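Local coordinates for protein pyridoxine 4-oxidase (Mesorhizobium loti, PDB 4HA6) that oxidises pyridoxine at its 4-position alcohol with the help of bound FAD, as a flavoprotein of the GMC oxidoreductase family, at residues D269-A274 with V371-P376; L16-S21 with D197-K202. One frame throughout, in Å; residues are numbered along the deposited sequence.

Contact 1 of 2, residues D269-A274 with V371-P376; sequences DVLDAA and VRISGP
The short helix 268-273 and the residue after it, Ala274, pack here against strand 370-372 and the residues that follow it; the strand is one half of a two-stranded antiparallel hairpin with strand 383-385. Val270 opens the contact at the helix side. Its CG1 stands anti to the backbone N (chi1 164°), and both methyls rest on the aliphatic part of Arg372: CG2 lies 3.7 Å from CD of Arg372, and CG1 lies over CG and CB. The side chains cross at about a right angle, the two methyls side by side along one flank of the methylenes of an arginine bent at chi3. A beta-branched residue suits this place because it offers two methyls close to the backbone; an alanine here, lacking both methyls, would probably leave the arginine methylenes less firmly held against the helix. One turn on, the small Ala274 lets the chains draw close: its CB is 3.7 Å from CD1 of Ile373. That isoleucine, whose side chain is about 10 Å from the FAD, has CG1 in the crowded position between backbone N and carbonyl carbon (chi1 52°), and its CD1 also meets CD2 of Leu271 at 4.1 Å. Met261 of helix 252-262 touches Val270, Leu271 and Ile373 and joins the apolar cluster. The polar link is a water that donates to O of Val270 and O of Ile373, at 2.9 Å each. Where the backbones come nearest, CA of Gly375 makes a CA-H...O contact of 3.3 Å with O of Ala274; a CB on this glycine would clash with CD of Pro376. This is a short helix packed on an antiparallel hairpin, a small apolar cluster beside main chains joined by a bridging water.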
ATOM      1  N   ASP A 269      23.627  14.121   7.530  1.00  5.06           N
ATOM      2  CA  ASP A 269      24.586  13.785   6.490  1.00  5.85           C
ATOM      3  C   ASP A 269      23.902  13.668   5.125  1.00  9.90           C
ATOM      4  O   ASP A 269      24.424  14.147   4.113  1.00  5.79           O
ATOM      5  CB  ASP A 269      25.403  12.537   6.867  1.00  4.25           C
ATOM      6  CG  ASP A 269      24.541  11.294   7.128  1.00 15.02           C
ATOM      7  OD1 ASP A 269      25.110  10.182   7.031  1.00  5.44           O
ATOM      8  OD2 ASP A 269      23.322  11.404   7.426  1.00  6.96           O
ATOM      9  N   VAL A 270      22.722  13.054   5.105  1.00  5.56           N
ATOM     10  CA  VAL A 270      21.911  13.020   3.884  1.00  5.97           C
ATOM     11  C   VAL A 270      21.548  14.431   3.392  1.00  3.66           C
ATOM     12  O   VAL A 270      21.575  14.710   2.181  1.00  4.46           O
ATOM     13  CB  VAL A 270      20.624  12.177   4.116  1.00  3.31           C
ATOM     14  CG1 VAL A 270      19.593  12.435   3.050  1.00  4.98           C
ATOM     15  CG2 VAL A 270      20.974  10.715   4.180  1.00  6.10           C
ATOM     16  N   LEU A 271      21.197  15.325   4.314  1.00  4.16           N
ATOM     17  CA  LEU A 271      20.783  16.668   3.897  1.00  5.58           C
ATOM     18  C   LEU A 271      21.995  17.433   3.367  1.00  8.51           C
ATOM     19  O   LEU A 271      21.903  18.149   2.337  1.00  4.82           O
ATOM     20  CB  LEU A 271      20.125  17.436   5.047  1.00  7.48           C
ATOM     21  CG  LEU A 271      18.903  16.814   5.715  1.00  9.72           C
ATOM     22  CD1 LEU A 271      18.497  17.645   6.925  1.00 11.54           C
ATOM     23  CD2 LEU A 271      17.760  16.710   4.754  1.00  5.72           C
ATOM     24  N   ASP A 272      23.134  17.277   4.057  1.00  4.24           N
ATOM     25  CA  ASP A 272      24.389  17.882   3.597  1.00 10.21           C
ATOM     26  C   ASP A 272      24.613  17.512   2.129  1.00  5.00           C
ATOM     27  O   ASP A 272      24.745  18.376   1.276  1.00 10.42           O
ATOM     28  CB  ASP A 272      25.582  17.385   4.439  1.00  9.27           C
ATOM     29  CG  ASP A 272      25.877  18.272   5.642  1.00 11.55           C
ATOM     30  OD1 ASP A 272      25.110  19.228   5.905  1.00  7.68           O
ATOM     31  OD2 ASP A 272      26.885  18.004   6.340  1.00  5.39           O
ATOM     32  N   ALA A 273      24.622  16.210   1.848  1.00 11.52           N
ATOM     33  CA  ALA A 273      24.893  15.688   0.503  1.00  4.73           C
ATOM     34  C   ALA A 273      23.848  16.134  -0.513  1.00  7.35           C
ATOM     35  O   ALA A 273      24.100  16.119  -1.715  1.00  8.55           O
ATOM     36  CB  ALA A 273      24.962  14.173   0.541  1.00  6.80           C
ATOM     37  N   ALA A 274      22.674  16.528  -0.037  1.00  3.06           N
ATOM     38  CA  ALA A 274      21.643  17.019  -0.940  1.00  7.54           C
ATOM     39  C   ALA A 274      21.710  18.532  -1.070  1.00 10.68           C
ATOM     40  O   ALA A 274      20.911  19.126  -1.801  1.00  9.34           O
ATOM     41  CB  ALA A 274      20.280  16.612  -0.447  1.00  9.77           C
ATOM     42  N   VAL A 371      14.922   5.846   1.607  1.00  5.97           N
ATOM     43  CA  VAL A 371      14.695   6.884   0.595  1.00  3.78           C
ATOM     44  C   VAL A 371      15.442   8.130   1.060  1.00  3.89           C
ATOM     45  O   VAL A 371      15.348   8.512   2.235  1.00  3.69           O
ATOM     46  CB  VAL A 371      13.203   7.258   0.465  1.00  7.99           C
ATOM     47  CG1 VAL A 371      12.981   8.110  -0.784  1.00  8.56           C
ATOM     48  CG2 VAL A 371      12.339   6.020   0.405  1.00 16.41           C
ATOM     49  N   ARG A 372      16.186   8.749   0.143  1.00  8.05           N
ATOM     50  CA  ARG A 372      16.968   9.965   0.412  0.55  9.29           C
ATOM     51  C   ARG A 372      16.669  10.986  -0.676  1.00 11.79           C
ATOM     52  O   ARG A 372      16.543  10.608  -1.839  1.00  8.06           O
ATOM     53  CB  ARG A 372      18.469   9.672   0.314  0.55  6.45           C
ATOM     54  CG  ARG A 372      19.079   8.929   1.474  0.55 10.15           C
ATOM     55  CD  ARG A 372      20.570   8.648   1.190  0.55 10.73           C
ATOM     56  NE  ARG A 372      20.783   7.417   0.428  0.55  8.19           N
ATOM     57  CZ  ARG A 372      21.599   7.299  -0.617  0.55  9.47           C
ATOM     58  NH1 ARG A 372      22.289   8.343  -1.061  0.55  9.80           N
ATOM     59  NH2 ARG A 372      21.719   6.132  -1.230  0.55 11.12           N
ATOM     60  N   ILE A 373      16.580  12.268  -0.325  1.00  6.28           N
ATOM     61  CA  ILE A 373      16.479  13.300  -1.365  1.00  9.41           C
ATOM     62  C   ILE A 373      17.847  13.421  -2.043  1.00 11.00           C
ATOM     63  O   ILE A 373      18.889  13.246  -1.373  1.00 10.77           O
ATOM     64  CB  ILE A 373      16.073  14.682  -0.795  1.00  6.53           C
ATOM     65  CG1 ILE A 373      16.986  15.091   0.364  1.00  5.73           C
ATOM     66  CG2 ILE A 373      14.598  14.687  -0.346  1.00  7.65           C
ATOM     67  CD1 ILE A 373      16.825  16.561   0.792  1.00  7.69           C
ATOM     68  N   SER A 374      17.861  13.709  -3.348  1.00  2.19           N
ATOM     69  CA  SER A 374      19.131  13.920  -4.063  1.00  3.89           C
ATOM     70  C   SER A 374      19.529  15.403  -4.129  1.00 18.69           C
ATOM     71  O   SER A 374      20.685  15.748  -4.421  1.00 10.95           O
ATOM     72  CB  SER A 374      19.072  13.326  -5.485  1.00  5.20           C
ATOM     73  OG  SER A 374      18.158  14.038  -6.324  1.00  8.28           O
ATOM     74  N   GLY A 375      18.576  16.288  -3.867  1.00 10.32           N
ATOM     75  CA  GLY A 375      18.858  17.716  -3.902  1.00  7.27           C
ATOM     76  C   GLY A 375      17.698  18.439  -3.248  1.00 11.42           C
ATOM     77  O   GLY A 375      16.755  17.787  -2.786  1.00  8.97           O
ATOM     78  N   PRO A 376      17.747  19.781  -3.216  1.00  7.31           N
ATOM     79  CA  PRO A 376      16.669  20.526  -2.552  1.00  7.29           C
ATOM     80  C   PRO A 376      15.396  20.658  -3.400  1.00  6.63           C
ATOM     81  O   PRO A 376      14.353  21.017  -2.848  1.00  7.15           O
ATOM     82  CB  PRO A 376      17.280  21.928  -2.344  1.00 12.25           C
ATOM     83  CG  PRO A 376      18.724  21.865  -2.883  1.00 11.15           C
ATOM     84  CD  PRO A 376      18.798  20.662  -3.764  1.00  9.44           C
TER
HETATM   85  O   HOH W   1      21.512  13.023  -0.171  1.00  9.45           O

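Contact 2 of 2, residues L16-S21 with D197-K202; sequences LAARLS and DAWLTK
The chain turns sharply just where the two segments meet: Leu200 is the centre of an inverse gamma turn, following directly on Trp199. N of Thr201 gives O of Trp199 a weak hydrogen bond of 3.1 Å, and CB of Ala18 rests against that same oxygen at 3.4 Å, the closest approach of the contact. The turn places carbonyl and side chains of consecutive residues against one flank of helix 11-20. CB of Ala18 is also 3.7 Å from CB of Trp199 and sits at the edge of the indole, near the ring plane, 4.0 Å from CD1 of Trp199. Such a short distance between backbones, with CA atoms of Ala18 and Trp199 5.7 Å apart, suits alanine, since a longer side chain would run into the carbonyl. One residue earlier, CB of Ala17 meets CD2 of Leu200 at 4.0 Å; although the leucine CB does not set out straight at helix 11-20, the side chain, with CG anti to the carbonyl carbon (chi1 -66°), carries CD2 back to it. Leu200 and Ala17 both also touch Leu30, so the apolar patch continues inward. Arg19 adds only the loose approach of its CG to the indole, while its guanidinium forms salt bridges with Glu498 and Glu22. Thr201 then N-caps helix 202-205 through OG1 and N of Val204. The contact thus lays the link between helices 195-199 and 202-205 against helix 11-20, beside strand 28-31 and helix 490-506.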
ATOM      1  N   LEU A  16      -9.059  12.241   5.774  1.00  7.96           N
ATOM      2  CA  LEU A  16      -8.856  13.256   6.804  1.00  8.01           C
ATOM      3  C   LEU A  16      -9.584  14.548   6.470  1.00  6.33           C
ATOM      4  O   LEU A  16     -10.250  15.128   7.326  1.00  8.41           O
ATOM      5  CB  LEU A  16      -7.360  13.528   7.021  1.00  5.11           C
ATOM      6  CG  LEU A  16      -6.642  12.546   7.951  1.00  9.68           C
ATOM      7  CD1 LEU A  16      -5.208  12.996   8.204  1.00  9.13           C
ATOM      8  CD2 LEU A  16      -7.384  12.410   9.257  1.00  5.31           C
ATOM      9  N   ALA A  17      -9.429  15.012   5.232  1.00  5.62           N
ATOM     10  CA  ALA A  17     -10.164  16.187   4.763  1.00 10.16           C
ATOM     11  C   ALA A  17     -11.659  16.091   5.122  1.00 11.11           C
ATOM     12  O   ALA A  17     -12.246  17.041   5.652  1.00 11.06           O
ATOM     13  CB  ALA A  17      -9.982  16.349   3.268  1.00 10.81           C
ATOM     14  N   ALA A  18     -12.264  14.940   4.835  1.00 11.66           N
ATOM     15  CA  ALA A  18     -13.650  14.698   5.224  1.00 11.33           C
ATOM     16  C   ALA A  18     -13.818  14.701   6.747  1.00 14.01           C
ATOM     17  O   ALA A  18     -14.637  15.458   7.282  1.00  7.53           O
ATOM     18  CB  ALA A  18     -14.141  13.394   4.645  1.00 10.23           C
ATOM     19  N   ARG A  19     -13.047  13.863   7.443  1.00  7.41           N
ATOM     20  CA  ARG A  19     -13.294  13.625   8.868  1.00  8.87           C
ATOM     21  C   ARG A  19     -12.990  14.833   9.767  1.00 13.78           C
ATOM     22  O   ARG A  19     -13.784  15.159  10.655  1.00 14.90           O
ATOM     23  CB  ARG A  19     -12.586  12.350   9.346  1.00  6.82           C
ATOM     24  CG  ARG A  19     -13.219  11.058   8.756  1.00  7.95           C
ATOM     25  CD  ARG A  19     -14.029  10.262   9.771  1.00  9.26           C
ATOM     26  NE  ARG A  19     -14.654  11.128  10.749  1.00 32.20           N
ATOM     27  CZ  ARG A  19     -14.469  11.034  12.061  1.00 20.72           C
ATOM     28  NH1 ARG A  19     -13.690  10.088  12.572  1.00 12.47           N
ATOM     29  NH2 ARG A  19     -15.080  11.891  12.863  1.00 21.31           N
ATOM     30  N   LEU A  20     -11.868  15.509   9.524  1.00  8.65           N
ATOM     31  CA  LEU A  20     -11.517  16.690  10.308  1.00 12.02           C
ATOM     32  C   LEU A  20     -12.559  17.798  10.125  1.00  9.14           C
ATOM     33  O   LEU A  20     -12.956  18.438  11.091  1.00 22.08           O
ATOM     34  CB  LEU A  20     -10.099  17.186   9.959  1.00 11.08           C
ATOM     35  CG  LEU A  20      -8.998  16.160  10.240  1.00 10.21           C
ATOM     36  CD1 LEU A  20      -7.592  16.746  10.115  1.00 10.27           C
ATOM     37  CD2 LEU A  20      -9.191  15.555  11.608  1.00  9.21           C
ATOM     38  N   SER A  21     -13.038  17.988   8.902  1.00 12.14           N
ATOM     39  CA  SER A  21     -13.983  19.070   8.621  1.00 13.68           C
ATOM     40  C   SER A  21     -15.404  18.795   9.122  1.00 13.98           C
ATOM     41  O   SER A  21     -16.279  19.661   9.017  1.00 16.32           O
ATOM     42  CB  SER A  21     -14.007  19.386   7.129  1.00 11.11           C
ATOM     43  OG  SER A  21     -14.475  18.272   6.400  1.00 11.13           O
ATOM     44  N   ASP A 197     -13.723   9.038  -3.655  1.00 11.00           N
ATOM     45  CA  ASP A 197     -15.137   8.734  -3.878  1.00 11.81           C
ATOM     46  C   ASP A 197     -15.866   8.556  -2.534  1.00 17.34           C
ATOM     47  O   ASP A 197     -16.957   9.085  -2.307  1.00 14.39           O
ATOM     48  CB  ASP A 197     -15.272   7.434  -4.693  1.00 11.70           C
ATOM     49  CG  ASP A 197     -14.784   7.578  -6.126  1.00 22.77           C
ATOM     50  OD1 ASP A 197     -14.810   8.710  -6.662  1.00 23.57           O
ATOM     51  OD2 ASP A 197     -14.388   6.548  -6.724  1.00 24.57           O
ATOM     52  N   ALA A 198     -15.255   7.795  -1.641  1.00  8.08           N
ATOM     53  CA  ALA A 198     -15.915   7.436  -0.388  1.00 12.52           C
ATOM     54  C   ALA A 198     -16.005   8.615   0.583  1.00 11.25           C
ATOM     55  O   ALA A 198     -17.013   8.791   1.256  1.00 12.39           O
ATOM     56  CB  ALA A 198     -15.185   6.253   0.262  1.00  6.81           C
ATOM     57  N   TRP A 199     -14.951   9.419   0.672  1.00 12.44           N
ATOM     58  CA  TRP A 199     -14.928  10.448   1.704  1.00  7.76           C
ATOM     59  C   TRP A 199     -15.156  11.855   1.186  1.00  9.32           C
ATOM     60  O   TRP A 199     -15.833  12.652   1.846  1.00 13.46           O
ATOM     61  CB  TRP A 199     -13.643  10.378   2.528  1.00  7.44           C
ATOM     62  CG  TRP A 199     -13.681   9.294   3.559  1.00  7.26           C
ATOM     63  CD1 TRP A 199     -14.224   9.360   4.822  1.00  7.39           C
ATOM     64  CD2 TRP A 199     -13.146   7.976   3.419  1.00  6.40           C
ATOM     65  NE1 TRP A 199     -14.055   8.147   5.466  1.00  6.28           N
ATOM     66  CE2 TRP A 199     -13.403   7.282   4.622  1.00  6.51           C
ATOM     67  CE3 TRP A 199     -12.488   7.307   2.383  1.00  7.83           C
ATOM     68  CZ2 TRP A 199     -13.026   5.949   4.809  1.00 12.70           C
ATOM     69  CZ3 TRP A 199     -12.095   5.990   2.580  1.00 10.90           C
ATOM     70  CH2 TRP A 199     -12.361   5.328   3.782  1.00  9.78           C
ATOM     71  N   LEU A 200     -14.588  12.165   0.021  1.00  4.31           N
ATOM     72  CA  LEU A 200     -14.781  13.484  -0.581  1.00 10.94           C
ATOM     73  C   LEU A 200     -16.037  13.504  -1.464  1.00  8.05           C
ATOM     74  O   LEU A 200     -15.956  13.701  -2.674  1.00 12.46           O
ATOM     75  CB  LEU A 200     -13.527  13.917  -1.351  1.00  9.38           C
ATOM     76  CG  LEU A 200     -12.334  14.136  -0.418  1.00  7.76           C
ATOM     77  CD1 LEU A 200     -11.035  14.413  -1.174  1.00  9.24           C
ATOM     78  CD2 LEU A 200     -12.647  15.275   0.534  1.00 11.60           C
ATOM     79  N   THR A 201     -17.193  13.278  -0.842  1.00 14.65           N
ATOM     80  CA  THR A 201     -18.484  13.308  -1.534  1.00 15.88           C
ATOM     81  C   THR A 201     -18.848  14.754  -1.888  1.00 15.62           C
ATOM     82  O   THR A 201     -18.169  15.694  -1.450  1.00  9.98           O
ATOM     83  CB  THR A 201     -19.596  12.731  -0.638  1.00 18.56           C
ATOM     84  OG1 THR A 201     -19.855  13.628   0.450  1.00 21.84           O
ATOM     85  CG2 THR A 201     -19.179  11.384  -0.065  1.00 12.55           C
ATOM     86  N   LYS A 202     -19.905  14.930  -2.685  1.00 19.60           N
ATOM     87  CA  LYS A 202     -20.373  16.266  -3.064  1.00 21.84           C
ATOM     88  C   LYS A 202     -20.717  17.073  -1.826  1.00 15.65           C
ATOM     89  O   LYS A 202     -20.357  18.245  -1.712  1.00 17.98           O
ATOM     90  CB  LYS A 202     -21.605  16.187  -3.972  1.00 33.40           C
ATOM     91  CG  LYS A 202     -21.298  15.894  -5.433  1.00 29.82           C
ATOM     92  CD  LYS A 202     -22.090  16.818  -6.361  1.00 40.31           C
ATOM     93  CE  LYS A 202     -23.588  16.734  -6.104  1.00 37.19           C
ATOM     94  NZ  LYS A 202     -24.333  17.876  -6.714  1.00 51.72           N
TER

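How the contacts relate
From the N terminus the chain runs through strand 4-7 into helix 11-20, and contact 2 brings residues 197-202 back to this helix, closing a loop of 175 residues. The chain then passes through strands 210-213 and 246-249 of the parallel sheet and helix 252-262 before reaching 269-274. Contact 1 closes a second, shorter loop of 96 residues, rich in strand and without helix, at 371-376. The loops neither nest nor cross: they follow one another in series. The contact centres lie 34 Å apart and the contacts do not touch: contact 2 joins helix 11-20 of the Rossmann-type FAD-binding region to the link between helices 195-199 and 202-205, while contact 1 joins helix 268-273 to the hairpin 370-385.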